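PDB 3CX3: lipoprotein from Streptococcus pneumoniae, which probably captures zinc outside the cell as the lipid-anchored solute-binding component of an ABC-type zinc uptake system, holding the ion between two lobes. Local coordinates for residues G42-E47 and A202-E207; T182-F187 and F231-A236; K86-S91 and D137-V142; K9-V14 and A59-Y64. One frame throughout, in Å; residues are numbered along the deposited sequence.

Followed from the N terminus, contact 4 comes first: 9-14 pairs with 59-64, closing a loop that holds strand 33-36 and helix 50-58. Residues 42-47 sit inside that loop yet meet 202-207, so contact 1 crosses contact 4 and leaves the N-terminal lobe for the other one. Contact 3 (86-91 with 137-142) lies wholly within the long loop closed by contact 1, laying helix 125-142 against the sheet that contact 4 builds. Contact 2 (182-187 with 231-236) crosses contact 1 in turn and belongs to the C-terminal sheet. Contacts 3 and 4 thus make one lobe, contact 2 the other, and contact 1 joins them beside the zinc ion.

Contact 1: residues G42-E47 and A202-E207; sequences GIHSFE and AGISPE. With ZN (zinc ion), chain E.
His44 reaches across from one loop to lay its imidazole against the loop residues Ile204, Ser205 and Pro206. CG lies anti to the carbonyl carbon (chi1 -70°), beside the backbone N, and the ring beyond it lies against residues 204-206. Ser205 makes the facing contact: its CA lies 3.8 Å from the ring centroid of His44, over one face though offset toward the rim, a CH-pi contact. Ser205 CB comes nearer still to a single atom, 3.3 Å from ND1 of His44. The next residue, Pro206, crosses the histidine side chain at about a right angle, its CD 3.5 Å from His44 CD2. The carbonyl of Ile204 approaches obliquely, with its O 2.9 Å from His44 CE1. No direct hydrogen bond spans the two loops. His44 NE2 is committed elsewhere, bound to the zinc ion at 2.0 Å, and has no hydrogen to offer the Ile204 oxygen. A water bridges the loops, though weakly on one side: it lies 2.7 Å from Ser205 OG and donates a weak bond to His44 O. Farther out, Ser45 CB and Glu207 CG touch loosely at 4.3 Å. Within the first loop the backbone N of Ser45 bonds to Gly42 O, a tight turn that carries His44. His120, His184 and Glu259 complete the metal site. One loop follows strand 33-36 and the other strand 198-200, one from each sheet, an arrangement characteristic of the metal-binding cleft between the two lobes of zinc-binding ABC-transporter solute-binding proteins.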
loop_
_atom_site.group_PDB
_atom_site.type_symbol
_atom_site.label_atom_id
_atom_site.label_comp_id
_atom_site.label_asym_id
_atom_site.label_seq_id
_atom_site.Cartn_x
_atom_site.Cartn_y
_atom_site.Cartn_z
ATOM N N GLY A 42 -2.013 -2.715 12.142
ATOM C CA GLY A 42 -2.408 -1.705 11.142
ATOM C C GLY A 42 -1.378 -0.613 10.926
ATOM O O GLY A 42 -1.157 0.222 11.810
ATOM N N ILE A 43 -0.785 -0.607 9.729
ATOM C CA ILE A 43 0.461 0.122 9.423
ATOM C C ILE A 43 0.500 1.595 9.848
ATOM O O ILE A 43 1.576 2.113 10.168
ATOM C CB ILE A 43 0.863 -0.008 7.893
ATOM C CG1 ILE A 43 2.243 0.594 7.621
ATOM C CG2 ILE A 43 -0.182 0.646 6.967
ATOM C CD1 ILE A 43 3.404 -0.155 8.225
ATOM N N HIS A 44 -0.667 2.253 9.794
ATOM C CA HIS A 44 -0.834 3.666 10.131
ATOM C C HIS A 44 -0.645 3.970 11.638
ATOM O O HIS A 44 -0.003 4.955 12.009
ATOM C CB HIS A 44 -2.204 4.157 9.641
ATOM C CG HIS A 44 -2.328 4.254 8.143
ATOM N ND1 HIS A 44 -1.950 5.371 7.429
ATOM C CD2 HIS A 44 -2.815 3.382 7.231
ATOM C CE1 HIS A 44 -2.177 5.175 6.143
ATOM N NE2 HIS A 44 -2.698 3.973 5.995
ATOM N N SER A 45 -1.195 3.116 12.498
ATOM C CA SER A 45 -1.130 3.325 13.955
ATOM C C SER A 45 -0.092 2.430 14.662
ATOM O O SER A 45 0.078 2.519 15.878
ATOM C CB SER A 45 -2.508 3.097 14.570
ATOM O OG SER A 45 -2.875 1.732 14.419
ATOM N N PHE A 46 0.586 1.575 13.897
ATOM C CA PHE A 46 1.441 0.531 14.451
ATOM C C PHE A 46 2.752 1.087 14.995
ATOM O O PHE A 46 3.389 1.927 14.361
ATOM C CB PHE A 46 1.735 -0.520 13.373
ATOM C CG PHE A 46 2.710 -1.585 13.806
ATOM C CD1 PHE A 46 2.268 -2.717 14.510
ATOM C CD2 PHE A 46 4.070 -1.466 13.516
ATOM C CE1 PHE A 46 3.181 -3.707 14.914
ATOM C CE2 PHE A 46 4.979 -2.453 13.920
ATOM C CZ PHE A 46 4.531 -3.571 14.623
ATOM N N GLU A 47 3.165 0.616 16.162
ATOM C CA GLU A 47 4.464 1.016 16.704
ATOM C C GLU A 47 5.159 -0.249 17.164
ATOM O O GLU A 47 4.599 -0.992 17.971
ATOM C CB GLU A 47 4.329 2.007 17.868
ATOM C CG GLU A 47 3.494 3.257 17.582
ATOM C CD GLU A 47 4.255 4.349 16.825
ATOM O OE1 GLU A 47 5.441 4.161 16.497
ATOM O OE2 GLU A 47 3.656 5.415 16.554
ATOM N N ALA A 202 -12.478 8.144 6.144
ATOM C CA ALA A 202 -11.383 8.670 6.990
ATOM C C ALA A 202 -10.284 9.346 6.146
ATOM O O ALA A 202 -10.278 9.209 4.916
ATOM C CB ALA A 202 -10.807 7.572 7.846
ATOM N N GLY A 203 -9.372 10.078 6.794
ATOM C CA GLY A 203 -8.242 10.701 6.101
ATOM C C GLY A 203 -7.190 9.695 5.669
ATOM O O GLY A 203 -7.470 8.500 5.543
ATOM N N ILE A 204 -5.959 10.133 5.446
ATOM C CA ILE A 204 -4.978 9.146 4.942
ATOM C C ILE A 204 -4.788 7.940 5.876
ATOM O O ILE A 204 -4.474 6.849 5.418
ATOM C CB ILE A 204 -3.615 9.747 4.437
ATOM C CG1 ILE A 204 -2.470 9.501 5.426
ATOM C CG2 ILE A 204 -3.775 11.205 3.988
ATOM C CD1 ILE A 204 -2.025 10.723 6.233
ATOM N N SER A 205 -4.967 8.146 7.180
ATOM C CA SER A 205 -4.935 7.045 8.146
ATOM C C SER A 205 -6.338 6.771 8.709
ATOM O O SER A 205 -7.128 7.701 8.871
ATOM C CB SER A 205 -3.912 7.329 9.239
ATOM O OG SER A 205 -4.504 7.366 10.513
ATOM N N PRO A 206 -6.667 5.488 8.959
ATOM C CA PRO A 206 -8.000 5.077 9.391
ATOM C C PRO A 206 -8.455 5.693 10.705
ATOM O O PRO A 206 -9.654 5.729 10.979
ATOM C CB PRO A 206 -7.849 3.563 9.572
ATOM C CG PRO A 206 -6.748 3.193 8.655
ATOM C CD PRO A 206 -5.784 4.314 8.810
ATOM N N GLU A 207 -7.518 6.166 11.518
ATOM C CA GLU A 207 -7.883 6.789 12.779
ATOM C C GLU A 207 -8.210 8.283 12.657
ATOM O O GLU A 207 -8.568 8.924 13.647
ATOM C CB GLU A 207 -6.830 6.492 13.866
ATOM C CG GLU A 207 -6.294 4.995 13.926
ATOM C CD GLU A 207 -7.379 3.871 13.887
ATOM O OE1 GLU A 207 -7.181 2.831 14.559
ATOM O OE2 GLU A 207 -8.412 4.001 13.178
HETATM ZN ZN ZN E . -3.863 3.567 4.427
HETATM O O HOH W 1 -2.715 6.991 12.523
#

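Contact 2: residues T182-F187 and F231-A236; sequences TQHTAF and FTESNA. With ZN (zinc ion), chain E.
Thr182 and Phe231 pair as neighbours in parallel strands, their CA atoms 4.6 Å apart, just before the first segment turns a corner at Gln183. These are the two central strands of the C-terminal sheet of a two-lobed solute-binding protein, and both run on into loops at the zinc site. Gln183 begins the side-chain contact. Its CG is anti to the backbone N (chi1 -170°), and the extended chain beyond it runs across to the second segment. There the backbone N of Glu233 gives a nearly straight bond of 3.3 Å to Gln183 OE1, with an angle of 167° at the hydrogen and the donor well above the plane of the amide. The same oxygen lies 3.4 Å from Thr232 CB. Glu233, its chain bent at chi2, returns toward the first segment and crosses both Gln183 and His184 at about a right angle. Its OE2 accepts a bent bond (138°) from ND1 of His184 at 3.2 Å, lying in the ring plane although the carboxylate is turned almost perpendicular to it. Glu233 is therefore a second-shell residue: it helps to fix the rotation of the imidazole and would be expected to make the far nitrogen a stronger donor to the metal. Thr182 OG1 bonds across the corner to the carbonyl O of His184 at 2.6 Å. On the far side of the ring, His184 NE2 holds the zinc ion at 2.1 Å.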
loop_
_atom_site.group_PDB
_atom_site.type_symbol
_atom_site.label_atom_id
_atom_site.label_comp_id
_atom_site.label_asym_id
_atom_site.label_seq_id
_atom_site.Cartn_x
_atom_site.Cartn_y
_atom_site.Cartn_z
ATOM N N THR A 182 -14.576 5.119 -0.223
ATOM C CA THR A 182 -13.785 4.052 0.379
ATOM C C THR A 182 -13.663 4.301 1.860
ATOM O O THR A 182 -13.896 5.423 2.331
ATOM C CB THR A 182 -12.344 3.999 -0.190
ATOM O OG1 THR A 182 -11.600 5.119 0.299
ATOM C CG2 THR A 182 -12.328 3.987 -1.700
ATOM N N GLN A 183 -13.256 3.264 2.587
ATOM C CA GLN A 183 -13.269 3.300 4.036
ATOM C C GLN A 183 -12.283 4.290 4.661
ATOM O O GLN A 183 -12.662 5.037 5.577
ATOM C CB GLN A 183 -13.090 1.907 4.615
ATOM C CG GLN A 183 -13.349 1.914 6.082
ATOM C CD GLN A 183 -13.281 0.543 6.689
ATOM O OE1 GLN A 183 -14.174 -0.293 6.490
ATOM N NE2 GLN A 183 -12.229 0.306 7.455
ATOM N N HIS A 184 -11.029 4.284 4.199
ATOM C CA HIS A 184 -10.160 5.450 4.411
ATOM C C HIS A 184 -9.535 5.972 3.128
ATOM O O HIS A 184 -9.721 5.385 2.075
ATOM C CB HIS A 184 -9.151 5.225 5.523
ATOM C CG HIS A 184 -7.940 4.437 5.133
ATOM N ND1 HIS A 184 -7.951 3.060 4.997
ATOM C CD2 HIS A 184 -6.655 4.828 4.942
ATOM C CE1 HIS A 184 -6.731 2.647 4.703
ATOM N NE2 HIS A 184 -5.928 3.698 4.655
ATOM N N THR A 185 -8.828 7.091 3.217
ATOM C CA THR A 185 -8.284 7.727 2.019
ATOM C C THR A 185 -7.035 6.986 1.511
ATOM O O THR A 185 -5.903 7.437 1.751
ATOM C CB THR A 185 -7.936 9.239 2.242
ATOM O OG1 THR A 185 -9.032 9.911 2.878
ATOM C CG2 THR A 185 -7.612 9.924 0.924
ATOM N N ALA A 186 -7.247 5.886 0.785
ATOM C CA ALA A 186 -6.134 5.109 0.295
ATOM C C ALA A 186 -5.922 5.095 -1.226
ATOM O O ALA A 186 -4.824 4.847 -1.690
ATOM C CB ALA A 186 -6.220 3.691 0.833
ATOM N N PHE A 187 -6.977 5.363 -1.989
ATOM C CA PHE A 187 -7.001 5.118 -3.424
ATOM C C PHE A 187 -6.755 6.350 -4.273
ATOM O O PHE A 187 -7.049 6.360 -5.467
ATOM C CB PHE A 187 -8.318 4.436 -3.776
ATOM C CG PHE A 187 -8.464 3.096 -3.113
ATOM C CD1 PHE A 187 -8.044 1.942 -3.757
ATOM C CD2 PHE A 187 -8.957 2.999 -1.817
ATOM C CE1 PHE A 187 -8.139 0.705 -3.126
ATOM C CE2 PHE A 187 -9.058 1.771 -1.193
ATOM C CZ PHE A 187 -8.635 0.622 -1.856
ATOM N N PHE A 231 -17.246 1.346 -0.283
ATOM C CA PHE A 231 -16.268 0.271 -0.254
ATOM C C PHE A 231 -15.572 0.168 1.113
ATOM O O PHE A 231 -14.723 0.993 1.453
ATOM C CB PHE A 231 -15.224 0.449 -1.363
ATOM C CG PHE A 231 -15.754 0.239 -2.754
ATOM C CD1 PHE A 231 -16.050 -1.044 -3.222
ATOM C CD2 PHE A 231 -15.930 1.326 -3.616
ATOM C CE1 PHE A 231 -16.527 -1.244 -4.537
ATOM C CE2 PHE A 231 -16.414 1.147 -4.931
ATOM C CZ PHE A 231 -16.703 -0.144 -5.392
ATOM N N THR A 232 -15.937 -0.849 1.893
ATOM C CA THR A 232 -15.265 -1.111 3.158
ATOM C C THR A 232 -14.102 -2.053 2.957
ATOM O O THR A 232 -13.848 -2.499 1.846
ATOM C CB THR A 232 -16.205 -1.730 4.213
ATOM O OG1 THR A 232 -16.963 -2.799 3.631
ATOM C CG2 THR A 232 -17.136 -0.686 4.774
ATOM N N GLU A 233 -13.383 -2.320 4.042
ATOM C CA GLU A 233 -12.461 -3.447 4.115
ATOM C C GLU A 233 -13.041 -4.501 5.055
ATOM O O GLU A 233 -14.145 -4.350 5.583
ATOM C CB GLU A 233 -11.095 -3.006 4.636
ATOM C CG GLU A 233 -10.522 -1.743 4.005
ATOM C CD GLU A 233 -9.839 -0.860 5.041
ATOM O OE1 GLU A 233 -9.809 -1.273 6.223
ATOM O OE2 GLU A 233 -9.343 0.239 4.692
ATOM N N SER A 234 -12.299 -5.585 5.248
ATOM C CA SER A 234 -12.610 -6.537 6.312
ATOM C C SER A 234 -12.299 -5.808 7.605
ATOM O O SER A 234 -13.212 -5.429 8.350
ATOM C CB SER A 234 -11.747 -7.798 6.203
ATOM O OG SER A 234 -11.715 -8.486 7.448
ATOM N N ASN A 235 -10.990 -5.638 7.837
ATOM C CA ASN A 235 -10.403 -4.700 8.794
ATOM C C ASN A 235 -11.497 -3.908 9.491
ATOM O O ASN A 235 -11.788 -2.757 9.131
ATOM C CB ASN A 235 -9.387 -3.787 8.077
ATOM C CG ASN A 235 -8.451 -4.563 7.108
ATOM O OD1 ASN A 235 -8.023 -4.034 6.071
ATOM N ND2 ASN A 235 -8.130 -5.814 7.455
ATOM N N ALA A 236 -12.067 -4.576 10.505
ATOM C CA ALA A 236 -13.412 -4.330 11.050
ATOM C C ALA A 236 -13.723 -2.889 11.335
ATOM O O ALA A 236 -14.827 -2.432 11.040
ATOM C CB ALA A 236 -13.666 -5.186 12.303
HETATM ZN ZN ZN E . -3.863 3.567 4.427
#

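Contact 3: residues K86-S91 and D137-V142; sequences KVLEAS and DKLSEV
Leu88 and Lys138 slide past each other in opposite directions, and this pairing sets the pattern for a helix packed on the edge strand of a parallel alpha/beta sheet. Strand 86-89 ends the sheet of the N-terminal lobe, and the last turns of helix 125-142 run nearly antiparallel to it, their short axes 9.8 Å apart at 162°. Leu88 points at the helix with CG anti to the carbonyl carbon (chi1 -59°), and its two methyls straddle the root of the lysine. Leu88 CD2 lies 3.9 Å from Lys138 CB, and CD1 is equally near. The same CD1 reaches one residue further along the helix, meeting Leu139 CD1 at 3.7 Å where the two leucines cross at a slant; Leu139 in turn rests on Tyr150 of helix 147-173. One helical turn after Lys138, Val142 receives Lys86. The lysine touches with CB and CG, the carbons nearest its backbone, with Lys86 CG 3.8 Å from Val142 CG2 and about as far from CG1, while its NZ turns back to the carbonyl O of Lys84. Across the segments the contact is thus made largely by hydrocarbon, including the methylenes of two lysines, and no hydrogen bond joins them. Lys138, bent at chi3 and chi4, ends in a salt bridge to Glu92, just beyond the strand. Glu89 starts its side chain away from the helix and accepts a hydrogen bond from His67 ND1 at its OE1. Its backbone still shares in the contact: Glu89 O lies 3.4 Å from Lys138 CE.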
loop_
_atom_site.group_PDB
_atom_site.type_symbol
_atom_site.label_atom_id
_atom_site.label_comp_id
_atom_site.label_asym_id
_atom_site.label_seq_id
_atom_site.Cartn_x
_atom_site.Cartn_y
_atom_site.Cartn_z
ATOM N N LYS A 86 21.105 -2.939 6.956
ATOM C CA LYS A 86 20.909 -1.971 5.910
ATOM C C LYS A 86 19.446 -1.595 6.036
ATOM O O LYS A 86 18.569 -2.452 5.907
ATOM C CB LYS A 86 21.215 -2.600 4.554
ATOM C CG LYS A 86 22.273 -3.706 4.622
ATOM C CD LYS A 86 23.546 -3.265 5.374
ATOM C CE LYS A 86 24.655 -4.334 5.315
ATOM N NZ LYS A 86 24.441 -5.528 6.206
ATOM N N VAL A 87 19.186 -0.336 6.364
ATOM C CA VAL A 87 17.826 0.145 6.486
ATOM C C VAL A 87 17.500 0.795 5.156
ATOM O O VAL A 87 18.215 1.691 4.703
ATOM C CB VAL A 87 17.640 1.153 7.669
ATOM C CG1 VAL A 87 16.163 1.355 7.996
ATOM C CG2 VAL A 87 18.359 0.677 8.908
ATOM N N LEU A 88 16.429 0.324 4.522
ATOM C CA LEU A 88 16.096 0.733 3.152
ATOM C C LEU A 88 14.685 1.319 3.020
ATOM O O LEU A 88 13.691 0.632 3.261
ATOM C CB LEU A 88 16.316 -0.445 2.170
ATOM C CG LEU A 88 17.766 -0.981 2.161
ATOM C CD1 LEU A 88 17.934 -2.184 1.270
ATOM C CD2 LEU A 88 18.767 0.102 1.746
ATOM N N GLU A 89 14.613 2.597 2.637
ATOM C CA GLU A 89 13.323 3.279 2.387
ATOM C C GLU A 89 13.012 3.063 0.913
ATOM O O GLU A 89 13.689 3.617 0.050
ATOM C CB GLU A 89 13.382 4.765 2.763
ATOM C CG GLU A 89 12.006 5.461 2.858
ATOM C CD GLU A 89 12.042 7.017 2.744
ATOM O OE1 GLU A 89 11.241 7.705 3.391
ATOM O OE2 GLU A 89 12.863 7.581 2.012
ATOM N N ALA A 90 11.991 2.253 0.641
ATOM C CA ALA A 90 11.739 1.716 -0.691
ATOM C C ALA A 90 11.150 2.728 -1.635
ATOM O O ALA A 90 11.240 2.564 -2.851
ATOM C CB ALA A 90 10.866 0.467 -0.614
ATOM N N SER A 91 10.555 3.789 -1.086
ATOM C CA SER A 91 10.001 4.852 -1.908
ATOM C C SER A 91 10.910 6.056 -1.945
ATOM O O SER A 91 10.489 7.136 -2.363
ATOM C CB SER A 91 8.621 5.280 -1.399
ATOM O OG SER A 91 8.698 5.871 -0.106
ATOM N N ASP A 137 17.553 -1.879 -6.924
ATOM C CA ASP A 137 18.760 -1.040 -6.850
ATOM C C ASP A 137 19.464 -1.119 -5.496
ATOM O O ASP A 137 20.651 -1.494 -5.407
ATOM C CB ASP A 137 18.429 0.418 -7.174
ATOM C CG ASP A 137 18.074 0.629 -8.645
ATOM O OD1 ASP A 137 17.907 1.794 -9.062
ATOM O OD2 ASP A 137 17.971 -0.367 -9.391
ATOM N N LYS A 138 18.727 -0.782 -4.443
ATOM C CA LYS A 138 19.289 -0.770 -3.093
ATOM C C LYS A 138 19.707 -2.168 -2.689
ATOM O O LYS A 138 20.789 -2.357 -2.139
ATOM C CB LYS A 138 18.290 -0.192 -2.078
ATOM C CG LYS A 138 17.962 1.280 -2.276
ATOM C CD LYS A 138 16.834 1.697 -1.327
ATOM C CE LYS A 138 16.943 3.136 -0.844
ATOM N NZ LYS A 138 17.086 4.158 -1.936
ATOM N N LEU A 139 18.855 -3.147 -2.978
ATOM C CA LEU A 139 19.220 -4.552 -2.776
ATOM C C LEU A 139 20.482 -4.921 -3.555
ATOM O O LEU A 139 21.362 -5.619 -3.027
ATOM C CB LEU A 139 18.075 -5.503 -3.120
ATOM C CG LEU A 139 17.360 -6.175 -1.933
ATOM C CD1 LEU A 139 17.108 -5.193 -0.784
ATOM C CD2 LEU A 139 16.045 -6.891 -2.338
ATOM N N SER A 140 20.600 -4.445 -4.790
ATOM C CA SER A 140 21.740 -4.877 -5.602
ATOM C C SER A 140 23.038 -4.099 -5.326
ATOM O O SER A 140 24.118 -4.537 -5.734
ATOM C CB SER A 140 21.391 -5.014 -7.091
ATOM O OG SER A 140 21.084 -3.792 -7.695
ATOM N N GLU A 141 22.951 -2.974 -4.611
ATOM C CA GLU A 141 24.183 -2.376 -4.072
ATOM C C GLU A 141 24.617 -3.065 -2.766
ATOM O O GLU A 141 25.800 -3.250 -2.518
ATOM C CB GLU A 141 24.075 -0.847 -3.942
ATOM C CG GLU A 141 24.734 -0.190 -2.684
ATOM C CD GLU A 141 26.227 -0.505 -2.481
ATOM O OE1 GLU A 141 27.011 -0.542 -3.459
ATOM O OE2 GLU A 141 26.616 -0.727 -1.318
ATOM N N VAL A 142 23.652 -3.460 -1.947
ATOM C CA VAL A 142 23.955 -4.133 -0.676
ATOM C C VAL A 142 24.496 -5.566 -0.856
ATOM O O VAL A 142 25.411 -5.996 -0.136
ATOM C CB VAL A 142 22.728 -4.075 0.272
ATOM C CG1 VAL A 142 22.666 -5.281 1.228
ATOM C CG2 VAL A 142 22.733 -2.753 1.023
#

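Contact 4: residues K9-V14 and A59-Y64; sequences KGMKIV and ADVFVY
Ile13 and Val61 sit side by side on one face of a parallel strand pair, both pointing the same way, and CG1 of Ile13 nestles 3.5 Å from Val61 CB. Val61 also presents CG2 to the selenium of Met11, a selenomethionine here, at 3.7 Å; Val61 thus meets two longer side chains of segment 9-14 with different atoms, CB and CG2. The opposite face repeats the scheme with other shapes. Val14, its CG1 anti to the backbone N (chi1 178°), spreads its two branches to different partners: CG1 meets CD1 of the Phe62 ring at 3.6 Å, while CG2 fits against Ala59 CB at 3.7 Å. Ala59, the first residue past helix 50-58, also brings that CB near Lys12 O. Beneath these bumps the backbones interlock. Lys12 O is gripped twice, by the N of Asp60 and the N of Val61; farther on, Val14 N bonds to Val61 O, and Val63 N to Val14 O at 2.8 Å. Asp60 adds a side-chain bond: its OD2 uses the lone pair away from the other oxygen to accept from Lys12 N at 3.1 Å. The short axes of 12-14 and 61-64 cross at 27°. Strand 33-36 flanks 12-15 on one side and 86-89 flanks 61-64 on the other, so this pair is the centre of the 2-1-3-4 parallel sheet, the Rossmann-like alpha/beta core of the N-terminal lobe.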
loop_
_atom_site.group_PDB
_atom_site.type_symbol
_atom_site.label_atom_id
_atom_site.label_comp_id
_atom_site.label_asym_id
_atom_site.label_seq_id
_atom_site.Cartn_x
_atom_site.Cartn_y
_atom_site.Cartn_z
ATOM N N LYS A 9 21.397 -20.208 2.985
ATOM C CA LYS A 9 20.593 -19.400 3.910
ATOM C C LYS A 9 19.874 -18.333 3.096
ATOM O O LYS A 9 18.649 -18.375 2.928
ATOM C CB LYS A 9 21.452 -18.719 4.993
ATOM C CG LYS A 9 21.438 -19.398 6.363
ATOM C CD LYS A 9 20.116 -19.189 7.104
ATOM C CE LYS A 9 19.901 -20.263 8.155
ATOM N NZ LYS A 9 19.713 -21.607 7.532
ATOM N N GLY A 10 20.662 -17.396 2.571
ATOM C CA GLY A 10 20.141 -16.193 1.935
ATOM C C GLY A 10 20.414 -15.059 2.897
ATOM O O GLY A 10 21.024 -15.279 3.947
HETATM N N MSE A 11 19.969 -13.855 2.544
HETATM C CA MSE A 11 19.993 -12.698 3.444
HETATM C C MSE A 11 18.716 -12.611 4.257
HETATM O O MSE A 11 17.627 -12.557 3.684
HETATM C CB MSE A 11 20.139 -11.393 2.663
HETATM C CG MSE A 11 21.550 -10.873 2.540
HETATM SE SE MSE A 11 21.573 -9.038 1.846
HETATM C CE MSE A 11 20.376 -9.204 0.308
ATOM N N LYS A 12 18.857 -12.577 5.584
ATOM C CA LYS A 12 17.714 -12.413 6.484
ATOM C C LYS A 12 17.174 -10.983 6.335
ATOM O O LYS A 12 17.905 -10.001 6.562
ATOM C CB LYS A 12 18.114 -12.710 7.934
ATOM C CG LYS A 12 16.929 -12.966 8.877
ATOM C CD LYS A 12 17.366 -13.208 10.334
ATOM C CE LYS A 12 17.591 -14.696 10.604
ATOM N NZ LYS A 12 17.154 -15.127 11.987
ATOM N N ILE A 13 15.904 -10.880 5.937
ATOM C CA ILE A 13 15.296 -9.595 5.560
ATOM C C ILE A 13 13.963 -9.373 6.280
ATOM O O ILE A 13 13.031 -10.159 6.149
ATOM C CB ILE A 13 15.128 -9.453 4.004
ATOM C CG1 ILE A 13 16.477 -9.197 3.326
ATOM C CG2 ILE A 13 14.157 -8.366 3.652
ATOM C CD1 ILE A 13 16.454 -9.390 1.815
ATOM N N VAL A 14 13.904 -8.295 7.059
ATOM C CA VAL A 14 12.682 -7.895 7.722
ATOM C C VAL A 14 12.036 -6.740 6.953
ATOM O O VAL A 14 12.697 -5.927 6.287
ATOM C CB VAL A 14 12.888 -7.620 9.237
ATOM C CG1 VAL A 14 11.595 -7.156 9.895
ATOM C CG2 VAL A 14 13.356 -8.883 9.938
ATOM N N ALA A 59 18.262 -8.644 11.983
ATOM C CA ALA A 59 18.242 -8.970 10.555
ATOM C C ALA A 59 19.512 -8.483 9.860
ATOM O O ALA A 59 20.298 -7.740 10.462
ATOM C CB ALA A 59 17.009 -8.345 9.895
ATOM N N ASP A 60 19.718 -8.909 8.608
ATOM C CA ASP A 60 20.751 -8.320 7.737
ATOM C C ASP A 60 20.228 -7.068 7.025
ATOM O O ASP A 60 20.963 -6.115 6.797
ATOM C CB ASP A 60 21.200 -9.323 6.670
ATOM C CG ASP A 60 21.884 -10.541 7.256
ATOM O OD1 ASP A 60 23.042 -10.414 7.731
ATOM O OD2 ASP A 60 21.267 -11.630 7.203
ATOM N N VAL A 61 18.951 -7.099 6.654
ATOM C CA VAL A 61 18.328 -6.009 5.900
ATOM C C VAL A 61 16.942 -5.701 6.439
ATOM O O VAL A 61 16.161 -6.607 6.701
ATOM C CB VAL A 61 18.224 -6.339 4.374
ATOM C CG1 VAL A 61 17.381 -5.296 3.635
ATOM C CG2 VAL A 61 19.631 -6.496 3.745
ATOM N N PHE A 62 16.640 -4.418 6.613
ATOM C CA PHE A 62 15.279 -4.021 6.917
ATOM C C PHE A 62 14.727 -3.032 5.908
ATOM O O PHE A 62 15.356 -2.006 5.597
ATOM C CB PHE A 62 15.154 -3.480 8.334
ATOM C CG PHE A 62 13.760 -3.024 8.681
ATOM C CD1 PHE A 62 12.719 -3.954 8.814
ATOM C CD2 PHE A 62 13.485 -1.679 8.881
ATOM C CE1 PHE A 62 11.438 -3.539 9.143
ATOM C CE2 PHE A 62 12.189 -1.257 9.224
ATOM C CZ PHE A 62 11.172 -2.187 9.349
ATOM N N VAL A 63 13.535 -3.356 5.411
ATOM C CA VAL A 63 12.902 -2.599 4.334
ATOM C C VAL A 63 11.542 -2.066 4.737
ATOM O O VAL A 63 10.643 -2.853 5.074
ATOM C CB VAL A 63 12.748 -3.453 3.044
ATOM C CG1 VAL A 63 12.091 -2.659 1.951
ATOM C CG2 VAL A 63 14.094 -3.949 2.566
ATOM N N TYR A 64 11.401 -0.735 4.712
ATOM C CA TYR A 64 10.105 -0.107 4.923
ATOM C C TYR A 64 9.667 0.709 3.699
ATOM O O TYR A 64 10.413 0.801 2.716
ATOM C CB TYR A 64 10.048 0.675 6.269
ATOM C CG TYR A 64 10.840 1.945 6.289
ATOM C CD1 TYR A 64 12.215 1.928 6.433
ATOM C CD2 TYR A 64 10.208 3.175 6.145
ATOM C CE1 TYR A 64 12.938 3.110 6.439
ATOM C CE2 TYR A 64 10.924 4.357 6.147
ATOM C CZ TYR A 64 12.291 4.312 6.287
ATOM O OH TYR A 64 13.008 5.493 6.292
#